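PDB 3NFT: translocator protein BipD from Burkholderia pseudomallei, which is required for epithelial-cell invasion and survival inside host cells, and probably regulates secretion of the type III effectors BipB and BipC and their insertion into the target membrane. Local coordinates for residues 227-231 with 257-261. Sequence-based numbering, arbitrary orientation.
Sequences KLIKM and QKDNI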
loop_
_atom_site.group_PDB
_atom_site.type_symbol
_atom_site.label_atom_id
_atom_site.label_comp_id
_atom_site.label_asym_id
_atom_site.label_seq_id
_atom_site.Cartn_x
_atom_site.Cartn_y
_atom_site.Cartn_z
ATOM N N LYS A 227 -2.341 -21.135 33.827
ATOM C CA LYS A 227 -2.628 -20.531 35.135
ATOM C C LYS A 227 -3.865 -21.180 35.770
ATOM O O LYS A 227 -3.903 -21.403 36.971
ATOM C CB LYS A 227 -2.799 -19.003 35.015
ATOM C CG LYS A 227 -1.490 -18.290 34.741
ATOM C CD LYS A 227 -1.325 -17.772 33.343
ATOM C CE LYS A 227 0.104 -17.292 33.072
ATOM N NZ LYS A 227 0.329 -16.561 31.775
ATOM N N LEU A 228 -4.883 -21.470 34.961
ATOM C CA LEU A 228 -6.065 -22.148 35.480
ATOM C C LEU A 228 -5.728 -23.539 36.009
ATOM O O LEU A 228 -6.271 -23.965 37.011
ATOM C CB LEU A 228 -7.145 -22.239 34.410
ATOM C CG LEU A 228 -7.856 -20.927 34.048
ATOM C CD1 LEU A 228 -8.707 -21.102 32.792
ATOM C CD2 LEU A 228 -8.636 -20.411 35.252
ATOM N N ILE A 229 -4.854 -24.248 35.294
ATOM C CA ILE A 229 -4.361 -25.563 35.750
ATOM C C ILE A 229 -3.636 -25.459 37.090
ATOM O O ILE A 229 -3.880 -26.243 38.002
ATOM C CB ILE A 229 -3.465 -26.171 34.681
ATOM C CG1 ILE A 229 -4.332 -26.586 33.491
ATOM C CG2 ILE A 229 -2.654 -27.344 35.294
ATOM C CD1 ILE A 229 -3.538 -27.035 32.241
ATOM N N LYS A 230 -2.794 -24.451 37.236
ATOM C CA LYS A 230 -2.064 -24.242 38.489
ATOM C C LYS A 230 -3.047 -23.938 39.616
ATOM O O LYS A 230 -2.914 -24.449 40.719
ATOM C CB LYS A 230 -0.969 -23.165 38.360
ATOM C CG LYS A 230 0.248 -23.656 37.606
ATOM C CD LYS A 230 1.243 -22.581 37.324
ATOM C CE LYS A 230 2.368 -23.097 36.411
ATOM N NZ LYS A 230 2.889 -24.425 36.824
ATOM N N MET A 231 -4.064 -23.115 39.327
ATOM C CA MET A 231 -5.122 -22.843 40.309
ATOM C C MET A 231 -5.868 -24.128 40.695
ATOM O O MET A 231 -6.035 -24.442 41.865
ATOM C CB MET A 231 -6.102 -21.824 39.732
ATOM C CG MET A 231 -5.604 -20.405 39.676
ATOM S SD MET A 231 -6.844 -19.418 38.799
ATOM C CE MET A 231 -6.681 -17.846 39.569
ATOM N N GLN A 257 -1.600 -16.713 40.940
ATOM C CA GLN A 257 -2.057 -17.129 39.615
ATOM C C GLN A 257 -3.112 -16.154 39.050
ATOM O O GLN A 257 -3.054 -15.789 37.890
ATOM C CB GLN A 257 -2.624 -18.528 39.682
ATOM C CG GLN A 257 -1.581 -19.572 40.075
ATOM C CD GLN A 257 -0.373 -19.651 39.123
ATOM O OE1 GLN A 257 -0.501 -19.506 37.891
ATOM N NE2 GLN A 257 0.818 -19.870 39.703
ATOM N N LYS A 258 -4.053 -15.746 39.900
ATOM C CA LYS A 258 -5.047 -14.777 39.542
ATOM C C LYS A 258 -4.356 -13.499 39.033
ATOM O O LYS A 258 -4.699 -12.977 37.981
ATOM C CB LYS A 258 -5.931 -14.482 40.769
ATOM C CG LYS A 258 -6.877 -13.289 40.614
ATOM C CD LYS A 258 -7.585 -12.909 41.903
ATOM C CE LYS A 258 -8.529 -11.710 41.715
ATOM N NZ LYS A 258 -7.844 -10.396 41.976
ATOM N N ASP A 259 -3.356 -13.022 39.779
ATOM C CA ASP A 259 -2.677 -11.797 39.386
ATOM C C ASP A 259 -1.901 -11.960 38.071
ATOM O O ASP A 259 -1.739 -10.993 37.299
ATOM C CB ASP A 259 -1.734 -11.272 40.478
ATOM C CG ASP A 259 -2.460 -10.761 41.718
ATOM O OD1 ASP A 259 -3.689 -10.574 41.677
ATOM O OD2 ASP A 259 -1.784 -10.478 42.751
ATOM N N ASN A 260 -1.392 -13.167 37.818
ATOM C CA ASN A 260 -0.740 -13.437 36.545
ATOM C C ASN A 260 -1.751 -13.268 35.385
ATOM O O ASN A 260 -1.421 -12.692 34.329
ATOM C CB ASN A 260 -0.145 -14.839 36.562
ATOM C CG ASN A 260 0.939 -15.066 35.511
ATOM O OD1 ASN A 260 1.067 -14.351 34.476
ATOM N ND2 ASN A 260 1.729 -16.098 35.762
ATOM N N ILE A 261 -2.952 -13.819 35.557
ATOM C CA ILE A 261 -3.991 -13.698 34.528
ATOM C C ILE A 261 -4.353 -12.225 34.330
ATOM O O ILE A 261 -4.436 -11.779 33.197
ATOM C CB ILE A 261 -5.236 -14.525 34.846
ATOM C CG1 ILE A 261 -4.888 -16.027 34.868
ATOM C CG2 ILE A 261 -6.388 -14.197 33.842
ATOM C CD1 ILE A 261 -6.083 -16.897 35.320
HETATM O O HOH W 1 2.587 -14.562 32.042
#
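Lys227 lies across the side chains of Gln257 and Asn260, at about a right angle to each. Its CG rests 3.5 Å from Gln257 OE1. Further out, its CE lies over the face of the Asn260 amide, 3.4 Å from both ND2 and OD1. On the inner side, Lys227 CB packs on Ile261 CG1 at 3.6 Å. A bend at chi2 (107°) turns the lysine chain along the long helix toward Asn260. Lys227 NZ and Asn260 OD1 are joined by a water, which accepts from the lysine and donates to the asparagine. The ammonium also makes a salt bridge to Asp264 on the same long helix, one turn beyond Asn260.

Gln257 folds back at chi2 (-59°), which lays one face of its amide over Lys230. Lys230 CB sits above Gln257 CD at 3.6 Å, and Lys230 CD lies over the same face. Met231 and Gln257 run alongside each other, pointing opposite ways, with Met231 CG 3.5 Å from Gln257 CB. The methionine methyl reaches the backbone of the long helix. Packing is tight there, with Met231 CE 3.5 Å from Lys258 CA.

The two segments run nearly antiparallel, at 166°, and their axes come within 9.6 Å. Short helix 226-233 packs on helix 244-295 and, through Leu228, reaches Tyr150 of helix 121-160, which Ile261 also touches. Both long helices fall largely in predicted coiled-coil regions. No direct hydrogen bond links the two segments, so between them van der Waals contact dominates, with one water bridge at the polar edge. Lys227 adds an ionic tie to the long helix just beyond.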